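Local coordinates for iron binding protein FbpA (Mannheimia haemolytica, PDB 1Q35) that binds ferric iron in the periplasm, as a solute-binding protein that probably hands the metal on to an uptake system, at residues 53-58 and 233-238; 97-102 and 266-271; 134-139 and 176-181. One frame throughout, in Å; residues are numbered along the deposited sequence. Where two conformers were deposited one is given.

Overall arrangement
Contacts 2 and 3 adjoin the iron site, which holds no metal here; contact 1 lies further off, the side chain of Thr-57 being about 9 Å from that of Tyr-142. Contact 1 and contact 2 lie in one sheet through the neighbouring strands 228-236 and 96-108; their centres are 16 Å apart and they touch, Val-58 O lying 3.4 Å from Arg-101 NH2. Contact 3 does not touch either: its centre is 25 Å from that of contact 1 and 20 Å from that of contact 2. The side chains of Arg-101 (contact 2) and Arg-136 (contact 3) each come to about 4 Å from that of Tyr-142, an iron-binding residue, and these two contacts each bind a formate.

Contact 1 (53-58 and 233-238); sequences DVLLTV and GVVIAK
Peptide groups are the flat units joining Leu-55 to Val-235 and Thr-57 to Gly-233. Leu-55 N meets Val-235 O almost end-on (3.0 Å, N-H...O 173°), whereas Val-235 N approaches Leu-55 O in the carbonyl plane. Around Gly-233 the donors stand out of plane instead: Thr-57 N lies above the Gly-233 carbonyl plane and Gly-233 N above that of Thr-57. One water donates to both Thr-57 O and Gly-233 O. This antiparallel pairing, with axes 4.7 Å apart, sets strand 54-57 between strand 228-236 and the parallel strand 3-8 in the mixed sheet of a periplasmic binding protein. Val-54, Leu-56, Val-234 and Ile-236 share one face; helix 243-254 packs on it through Val-54, Val-234 and Ile-236. There Val-54 CG1, anti to the backbone N (chi1 175°), crosses to Val-234 CG2 at a tight 3.3 Å, and Leu-56 CD2 lies alongside that methyl at 3.8 Å. Leu-55, Thr-57 and Val-235 point to the other face, against helix 60-68. Thr-57 OG1 stands 3.2 Å from Gly-233 C, beside a residue without a side chain. Asp-53 O accepts from Ala-237 N (3.0 Å), while its carboxylate turns to Ser-240, Asn-242 and Asn-5.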
loop_
_atom_site.group_PDB
_atom_site.type_symbol
_atom_site.label_atom_id
_atom_site.label_comp_id
_atom_site.label_asym_id
_atom_site.label_seq_id
_atom_site.Cartn_x
_atom_site.Cartn_y
_atom_site.Cartn_z
ATOM N N ASP A 53 6.877 -0.059 20.295
ATOM C CA ASP A 53 6.207 -1.348 20.441
ATOM C C ASP A 53 5.747 -1.899 19.101
ATOM O O ASP A 53 6.021 -3.046 18.775
ATOM C CB ASP A 53 4.983 -1.222 21.349
ATOM C CG ASP A 53 5.357 -1.081 22.791
ATOM O OD1 ASP A 53 4.828 -0.181 23.472
ATOM O OD2 ASP A 53 6.189 -1.833 23.317
ATOM N N VAL A 54 5.044 -1.063 18.340
ATOM C CA VAL A 54 4.300 -1.487 17.157
ATOM C C VAL A 54 4.635 -0.541 16.011
ATOM O O VAL A 54 4.591 0.671 16.182
ATOM C CB VAL A 54 2.776 -1.452 17.469
ATOM C CG1 VAL A 54 1.931 -1.758 16.234
ATOM C CG2 VAL A 54 2.453 -2.415 18.611
ATOM N N LEU A 55 5.012 -1.094 14.862
ATOM C CA LEU A 55 5.244 -0.306 13.655
ATOM C C LEU A 55 4.163 -0.681 12.638
ATOM O O LEU A 55 4.062 -1.841 12.236
ATOM C CB LEU A 55 6.652 -0.554 13.102
ATOM C CG LEU A 55 7.753 -0.740 14.160
ATOM C CD1 LEU A 55 9.076 -1.135 13.528
ATOM C CD2 LEU A 55 7.919 0.516 15.005
ATOM N N LEU A 56 3.329 0.294 12.268
ATOM C CA LEU A 56 2.230 0.092 11.320
ATOM C C LEU A 56 2.664 0.545 9.936
ATOM O O LEU A 56 2.921 1.723 9.715
ATOM C CB LEU A 56 0.985 0.873 11.752
ATOM C CG LEU A 56 0.316 0.380 13.039
ATOM C CD1 LEU A 56 -0.749 1.352 13.486
ATOM C CD2 LEU A 56 -0.286 -0.997 12.848
ATOM N N THR A 57 2.752 -0.414 9.021
ATOM C CA THR A 57 3.331 -0.211 7.697
ATOM C C THR A 57 2.273 -0.172 6.594
ATOM O O THR A 57 1.128 -0.588 6.794
ATOM C CB THR A 57 4.309 -1.356 7.413
ATOM O OG1 THR A 57 3.635 -2.607 7.608
ATOM C CG2 THR A 57 5.449 -1.365 8.425
ATOM N N VAL A 58 2.689 0.310 5.425
ATOM C CA VAL A 58 1.820 0.385 4.249
ATOM C C VAL A 58 2.429 -0.304 3.034
ATOM O O VAL A 58 1.924 -0.154 1.921
ATOM C CB VAL A 58 1.489 1.858 3.874
ATOM C CG1 VAL A 58 0.693 2.518 4.981
ATOM C CG2 VAL A 58 2.746 2.652 3.570
ATOM N N GLY A 233 0.320 -3.524 7.176
ATOM C CA GLY A 233 0.742 -4.553 8.094
ATOM C C GLY A 233 1.311 -4.016 9.374
ATOM O O GLY A 233 1.168 -2.836 9.710
ATOM N N VAL A 234 1.970 -4.904 10.103
ATOM C CA VAL A 234 2.463 -4.563 11.418
ATOM C C VAL A 234 3.593 -5.490 11.823
ATOM O O VAL A 234 3.612 -6.672 11.461
ATOM C CB VAL A 234 1.319 -4.579 12.455
ATOM C CG1 VAL A 234 0.730 -5.978 12.632
ATOM C CG2 VAL A 234 1.777 -4.003 13.770
ATOM N N VAL A 235 4.547 -4.908 12.542
ATOM C CA VAL A 235 5.620 -5.635 13.200
ATOM C C VAL A 235 5.666 -5.185 14.661
ATOM O O VAL A 235 5.361 -4.029 14.977
ATOM C CB VAL A 235 6.993 -5.421 12.526
ATOM C CG1 VAL A 235 6.918 -5.724 11.042
ATOM C CG2 VAL A 235 7.513 -4.019 12.765
ATOM N N ILE A 236 6.032 -6.098 15.555
ATOM C CA ILE A 236 6.342 -5.747 16.936
ATOM C C ILE A 236 7.860 -5.610 17.034
ATOM O O ILE A 236 8.603 -6.505 16.638
ATOM C CB ILE A 236 5.750 -6.775 17.930
ATOM C CG1 ILE A 236 4.222 -6.639 17.926
ATOM C CG2 ILE A 236 6.319 -6.559 19.336
ATOM C CD1 ILE A 236 3.482 -7.526 18.901
ATOM N N ALA A 237 8.310 -4.454 17.511
ATOM C CA ALA A 237 9.727 -4.142 17.586
ATOM C C ALA A 237 10.470 -5.101 18.514
ATOM O O ALA A 237 9.922 -5.571 19.522
ATOM C CB ALA A 237 9.920 -2.710 18.048
ATOM N N LYS A 238 11.730 -5.360 18.180
ATOM C CA LYS A 238 12.553 -6.332 18.899
ATOM C C LYS A 238 12.593 -6.060 20.402
ATOM O O LYS A 238 12.552 -6.991 21.206
ATOM C CB LYS A 238 13.985 -6.330 18.346
ATOM C CG LYS A 238 14.927 -7.314 19.047
ATOM C CD LYS A 238 16.273 -7.393 18.356
ATOM C CE LYS A 238 17.188 -8.404 19.027
ATOM N NZ LYS A 238 18.571 -8.329 18.477
HETATM O O HOH W 1 -0.539 -0.718 9.066
#

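Contact 2 (97-102 and 266-271). With FMT (formic acid), chain C.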
loop_
_atom_site.group_PDB
_atom_site.type_symbol
_atom_site.label_atom_id
_atom_site.label_comp_id
_atom_site.label_asym_id
_atom_site.label_seq_id
_atom_site.Cartn_x
_atom_site.Cartn_y
_atom_site.Cartn_z
ATOM N N GLY A 97 0.246 -9.120 7.921
ATOM C CA GLY A 97 -0.617 -8.311 7.080
ATOM C C GLY A 97 -1.961 -8.089 7.748
ATOM O O GLY A 97 -2.508 -8.989 8.385
ATOM N N LEU A 98 -2.490 -6.876 7.597
ATOM C CA LEU A 98 -3.779 -6.487 8.164
ATOM C C LEU A 98 -4.825 -6.165 7.091
ATOM O O LEU A 98 -6.014 -6.375 7.317
ATOM C CB LEU A 98 -3.595 -5.280 9.082
ATOM C CG LEU A 98 -2.775 -5.548 10.347
ATOM C CD1 LEU A 98 -2.500 -4.243 11.071
ATOM C CD2 LEU A 98 -3.480 -6.542 11.270
ATOM N N THR A 99 -4.389 -5.615 5.957
ATOM C CA THR A 99 -5.256 -5.443 4.790
ATOM C C THR A 99 -4.452 -5.709 3.538
ATOM O O THR A 99 -3.225 -5.695 3.566
ATOM C CB THR A 99 -5.794 -4.013 4.674
ATOM O OG1 THR A 99 -4.688 -3.120 4.486
ATOM C CG2 THR A 99 -6.508 -3.555 5.938
ATOM N N THR A 100 -5.150 -5.941 2.430
ATOM C CA THR A 100 -4.533 -5.828 1.116
ATOM C C THR A 100 -5.155 -4.664 0.364
ATOM O O THR A 100 -6.246 -4.192 0.682
ATOM C CB THR A 100 -4.606 -7.123 0.271
ATOM O OG1 THR A 100 -5.962 -7.423 -0.078
ATOM C CG2 THR A 100 -4.070 -8.330 1.034
ATOM N N ARG A 101 -4.408 -4.203 -0.626
ATOM C CA ARG A 101 -4.800 -3.097 -1.481
ATOM C C ARG A 101 -4.255 -3.391 -2.866
ATOM O O ARG A 101 -3.242 -4.081 -3.010
ATOM C CB ARG A 101 -4.269 -1.762 -0.946
ATOM C CG ARG A 101 -2.785 -1.727 -0.653
ATOM C CD ARG A 101 -2.413 -2.038 0.798
ATOM N NE ARG A 101 -2.952 -1.079 1.757
ATOM C CZ ARG A 101 -2.444 0.133 2.039
ATOM N NH1 ARG A 101 -3.047 0.880 2.941
ATOM N NH2 ARG A 101 -1.359 0.612 1.452
ATOM N N ALA A 102 -4.941 -2.890 -3.881
ATOM C CA ALA A 102 -4.506 -3.049 -5.258
ATOM C C ALA A 102 -3.933 -1.732 -5.764
ATOM O O ALA A 102 -4.480 -0.658 -5.480
ATOM C CB ALA A 102 -5.674 -3.470 -6.136
ATOM N N ASN A 266 -12.033 2.467 5.472
ATOM C CA ASN A 266 -10.872 2.674 4.615
ATOM C C ASN A 266 -11.054 2.180 3.182
ATOM O O ASN A 266 -10.252 2.532 2.328
ATOM C CB ASN A 266 -9.630 1.991 5.192
ATOM C CG ASN A 266 -9.059 2.704 6.403
ATOM O OD1 ASN A 266 -9.670 3.612 6.974
ATOM N ND2 ASN A 266 -7.864 2.277 6.810
ATOM N N HIS A 267 -12.063 1.347 2.926
ATOM C CA HIS A 267 -12.275 0.760 1.593
ATOM C C HIS A 267 -11.109 -0.111 1.137
ATOM O O HIS A 267 -10.807 -0.194 -0.053
ATOM C CB HIS A 267 -12.629 1.847 0.579
ATOM C CG HIS A 267 -13.885 2.557 0.940
ATOM N ND1 HIS A 267 -15.123 1.962 0.823
ATOM C CD2 HIS A 267 -14.095 3.771 1.495
ATOM C CE1 HIS A 267 -16.045 2.801 1.256
ATOM N NE2 HIS A 267 -15.450 3.905 1.667
ATOM N N GLU A 268 -10.484 -0.779 2.110
ATOM C CA GLU A 268 -9.432 -1.749 1.857
ATOM C C GLU A 268 -10.016 -3.152 1.885
ATOM O O GLU A 268 -11.163 -3.359 2.278
ATOM C CB GLU A 268 -8.324 -1.616 2.901
ATOM C CG GLU A 268 -7.537 -0.329 2.776
ATOM C CD GLU A 268 -6.445 -0.237 3.809
ATOM O OE1 GLU A 268 -5.332 -0.754 3.555
ATOM O OE2 GLU A 268 -6.708 0.344 4.878
ATOM N N TYR A 269 -9.226 -4.118 1.438
ATOM C CA TYR A 269 -9.630 -5.515 1.493
ATOM C C TYR A 269 -9.161 -6.117 2.818
ATOM O O TYR A 269 -7.965 -6.166 3.072
ATOM C CB TYR A 269 -9.034 -6.297 0.320
ATOM C CG TYR A 269 -9.509 -5.784 -1.024
ATOM C CD1 TYR A 269 -8.680 -5.028 -1.846
ATOM C CD2 TYR A 269 -10.809 -6.046 -1.466
ATOM C CE1 TYR A 269 -9.132 -4.542 -3.077
ATOM C CE2 TYR A 269 -11.266 -5.568 -2.694
ATOM C CZ TYR A 269 -10.425 -4.817 -3.489
ATOM O OH TYR A 269 -10.866 -4.331 -4.702
ATOM N N PRO A 270 -10.072 -6.563 3.684
ATOM C CA PRO A 270 -9.640 -7.243 4.911
ATOM C C PRO A 270 -8.823 -8.483 4.590
ATOM O O PRO A 270 -9.058 -9.121 3.567
ATOM C CB PRO A 270 -10.955 -7.649 5.588
ATOM C CG PRO A 270 -11.988 -6.809 4.982
ATOM C CD PRO A 270 -11.539 -6.468 3.595
ATOM N N VAL A 271 -7.861 -8.822 5.444
ATOM C CA VAL A 271 -7.216 -10.135 5.350
ATOM C C VAL A 271 -8.084 -11.240 5.965
ATOM O O VAL A 271 -7.997 -12.395 5.556
ATOM C CB VAL A 271 -5.800 -10.172 5.984
ATOM C CG1 VAL A 271 -4.858 -9.226 5.246
ATOM C CG2 VAL A 271 -5.830 -9.869 7.482
HETATM C C FMT C . -2.146 4.697 3.679
HETATM O O1 FMT C . -2.154 4.875 4.991
HETATM O O2 FMT C . -2.710 3.726 3.207
HETATM O O HOH W 2 -7.106 -9.144 1.625
#
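Glu-268 OE1 accepts from three donors: Thr-99 OG1 at 2.6 Å, Arg-101 NH1 at 2.9 Å and Arg-101 NE at 3.0 Å. Both arginine nitrogens spend themselves side-on on this one oxygen, which lies in the guanidinium plane. From the carboxylate's standpoint the donors differ: NE arrives nearly in line with the C-O bond, while NH1 and the threonine hydroxyl come from above the carboxylate plane, and the two flat groups are turned 63° apart. Bends at chi2 (-94°) and chi3 (-62°) fold the arginine chain back alongside the glutamate. The other oxygen, OE2, is held by Asn-266 ND2 at 3.0 Å and by a salt bridge to Arg-10. NH1 also donates to a formate O2, probably from the crystallisation liquor, which Arg-10 NE binds as well; the Arg-101 side chain lies about 3 Å from that of Tyr-198, an iron-binding residue. The backbone beneath is a short antiparallel pairing of strands 96-108 and 269-270, in which Thr-100 and Tyr-269 form a hydrogen-bonded pair: Thr-100 N reaches Tyr-269 O at 2.9 Å. Strand 96-108 also meets strand 228-236 with a classic beta bulge, Leu-98 and Thr-99 both facing Ser-232, whose hydroxyl is hydrogen-bonded to Thr-99 OG1. Tyr-269 CB packs on Thr-100 OG1 at 3.3 Å, and the ring turns an edge to Thr-100 O. Thr-100 OG1 is hydrogen-bonded to Lys-229 NZ and to a water that donates to Pro-270 O. Val-271 lays CG2 against Leu-98 O, which accepts from Gln-259 NE2, and against Gly-97 O, buried without a polar partner in the model.

Contact 3 (134-139 and 176-181); sequences CVRSGK and GGDRDQ. With FMT (formic acid), chain D.
Arg-136, Gln-181 and Cys-134 carry this contact, the arginine lying across the start of helix 178-187. Its guanidinium rests flat on the backbone, with Gly-177 CA 3.7 Å above the plane and over its centre. Nearer the main chain, Arg-136 CB packs on Gly-176 O at 3.3 Å. A bend at chi3 (-64°) brings NH1 to Asp-178 OD1, a weak salt-bridging hydrogen bond of 3.3 Å with guanidinium and carboxylate planes 76° apart. The stronger partners of Asp-178 lie elsewhere: OD2 accepts from Asn-196 N and pairs with Arg-103. Two waters bridge the segments, one from Arg-136 N to the Asp-178 side chain at OD1, the other between backbones, from Ser-137 N to Gly-176 O.

Gln-181 curls back at chi2 (-53°), which sets its amide beside the chain from Cys-134 to Arg-136. NE2 donates to Gly-177 O at 2.8 Å and to Gln-175 O, tying down the turn ahead of the helix, while OE1 is bonded to Arg-172 NH2. Cys-134 CB lies close to Gln-181 OE1, though the cysteine is modelled in two positions and the spacing is uncertain; its sulfur closes the disulfide with Cys-190. A formate, probably from the crystallisation liquor, sits at the helix N-terminus, its O1 accepting from Asp-178 N at 2.8 Å. Its O2 is bound by the backbone N and side-chain NE of Arg-179, consistent with an anion favoured by the helix end. Helix 141-168 brings Tyr-142 against Arg-136 and Asp-178, helix 198-205 brings Tyr-199 against Asp-178 and Arg-179, both tyrosines being iron-binding residues, and strand 192-196 touches Gln-181 through Ser-193 and Val-135 through Ile-194, with Tyr-192 backbone-bonded to Cys-134.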
loop_
_atom_site.group_PDB
_atom_site.type_symbol
_atom_site.label_atom_id
_atom_site.label_comp_id
_atom_site.label_asym_id
_atom_site.label_seq_id
_atom_site.Cartn_x
_atom_site.Cartn_y
_atom_site.Cartn_z
ATOM N N CYS A 134 -0.345 10.258 -15.594
ATOM C CA CYS A 134 0.094 10.905 -14.355
ATOM C C CYS A 134 0.473 9.839 -13.327
ATOM O O CYS A 134 -0.278 8.893 -13.099
ATOM C CB CYS A 134 -1.068 11.666 -13.687
ATOM S SG CYS A 134 -1.503 13.351 -14.163
ATOM N N VAL A 135 1.632 9.999 -12.705
ATOM C CA VAL A 135 2.033 9.150 -11.592
ATOM C C VAL A 135 2.794 10.005 -10.583
ATOM O O VAL A 135 3.536 10.921 -10.959
ATOM C CB VAL A 135 2.834 7.922 -12.043
ATOM C CG1 VAL A 135 4.184 8.317 -12.543
ATOM C CG2 VAL A 135 2.940 6.899 -10.910
ATOM N N ARG A 136 2.598 9.718 -9.302
ATOM C CA ARG A 136 3.398 10.350 -8.259
ATOM C C ARG A 136 4.861 9.926 -8.393
ATOM O O ARG A 136 5.200 9.077 -9.214
ATOM C CB ARG A 136 2.868 9.988 -6.876
ATOM C CG ARG A 136 3.218 8.575 -6.439
ATOM C CD ARG A 136 2.483 8.115 -5.220
ATOM N NE ARG A 136 2.817 8.903 -4.039
ATOM C CZ ARG A 136 2.185 8.796 -2.887
ATOM N NH1 ARG A 136 1.163 7.957 -2.767
ATOM N NH2 ARG A 136 2.565 9.541 -1.859
ATOM N N SER A 137 5.723 10.533 -7.590
ATOM C CA SER A 137 7.149 10.223 -7.614
ATOM C C SER A 137 7.428 8.741 -7.847
ATOM O O SER A 137 6.882 7.879 -7.162
ATOM C CB SER A 137 7.803 10.640 -6.302
ATOM O OG SER A 137 9.167 10.246 -6.281
ATOM N N GLY A 138 8.312 8.462 -8.793
ATOM C CA GLY A 138 8.734 7.101 -9.065
ATOM C C GLY A 138 9.448 6.448 -7.898
ATOM O O GLY A 138 9.526 5.223 -7.830
ATOM N N LYS A 139 9.975 7.260 -6.983
ATOM C CA LYS A 139 10.641 6.770 -5.780
ATOM C C LYS A 139 9.696 6.501 -4.619
ATOM O O LYS A 139 10.115 5.983 -3.585
ATOM C CB LYS A 139 11.714 7.768 -5.333
ATOM C CG LYS A 139 12.808 7.974 -6.353
ATOM C CD LYS A 139 13.850 8.980 -5.894
ATOM C CE LYS A 139 14.628 9.548 -7.077
ATOM N NZ LYS A 139 15.011 8.506 -8.081
ATOM N N GLY A 176 2.639 15.226 -5.851
ATOM C CA GLY A 176 1.473 14.879 -5.069
ATOM C C GLY A 176 1.411 13.399 -4.729
ATOM O O GLY A 176 2.383 12.665 -4.923
ATOM N N GLY A 177 0.269 12.972 -4.205
ATOM C CA GLY A 177 0.018 11.580 -3.885
ATOM C C GLY A 177 -0.934 10.939 -4.879
ATOM O O GLY A 177 -1.167 11.458 -5.973
ATOM N N ASP A 178 -1.489 9.797 -4.499
ATOM C CA ASP A 178 -2.352 9.044 -5.404
ATOM C C ASP A 178 -3.652 9.793 -5.726
ATOM O O ASP A 178 -4.077 9.830 -6.884
ATOM C CB ASP A 178 -2.696 7.671 -4.820
ATOM C CG ASP A 178 -1.563 6.670 -4.913
ATOM O OD1 ASP A 178 -0.490 6.973 -5.475
ATOM O OD2 ASP A 178 -1.715 5.529 -4.434
ATOM N N ARG A 179 -4.290 10.376 -4.711
ATOM C CA ARG A 179 -5.543 11.109 -4.938
ATOM C C ARG A 179 -5.331 12.302 -5.864
ATOM O O ARG A 179 -6.183 12.602 -6.700
ATOM C CB ARG A 179 -6.164 11.569 -3.623
ATOM C CG ARG A 179 -6.673 10.420 -2.760
ATOM C CD ARG A 179 -6.994 10.822 -1.340
ATOM N NE ARG A 179 -5.792 11.267 -0.636
ATOM C CZ ARG A 179 -5.786 11.936 0.511
ATOM N NH1 ARG A 179 -6.919 12.243 1.125
ATOM N NH2 ARG A 179 -4.630 12.304 1.044
ATOM N N ASP A 180 -4.187 12.962 -5.732
ATOM C CA ASP A 180 -3.876 14.123 -6.554
ATOM C C ASP A 180 -3.856 13.789 -8.044
ATOM O O ASP A 180 -4.200 14.635 -8.869
ATOM C CB ASP A 180 -2.506 14.707 -6.192
ATOM C CG ASP A 180 -2.505 15.441 -4.874
ATOM O OD1 ASP A 180 -3.507 16.106 -4.550
ATOM O OD2 ASP A 180 -1.526 15.418 -4.103
ATOM N N GLN A 181 -3.457 12.570 -8.406
ATOM C CA GLN A 181 -3.437 12.195 -9.818
ATOM C C GLN A 181 -4.852 12.089 -10.367
ATOM O O GLN A 181 -5.088 12.385 -11.541
ATOM C CB GLN A 181 -2.699 10.876 -10.080
ATOM C CG GLN A 181 -1.416 10.647 -9.304
ATOM C CD GLN A 181 -0.427 11.783 -9.442
ATOM O OE1 GLN A 181 -0.127 12.216 -10.548
ATOM N NE2 GLN A 181 0.095 12.252 -8.317
HETATM C C FMT D . -2.690 9.755 -1.181
HETATM O O1 FMT D . -1.608 9.219 -1.717
HETATM O O2 FMT D . -3.438 10.407 -1.895
HETATM O O HOH W 3 2.040 13.799 -11.101
HETATM O O HOH W 4 0.498 7.846 -8.150
HETATM O O HOH W 5 4.985 12.605 -5.628
#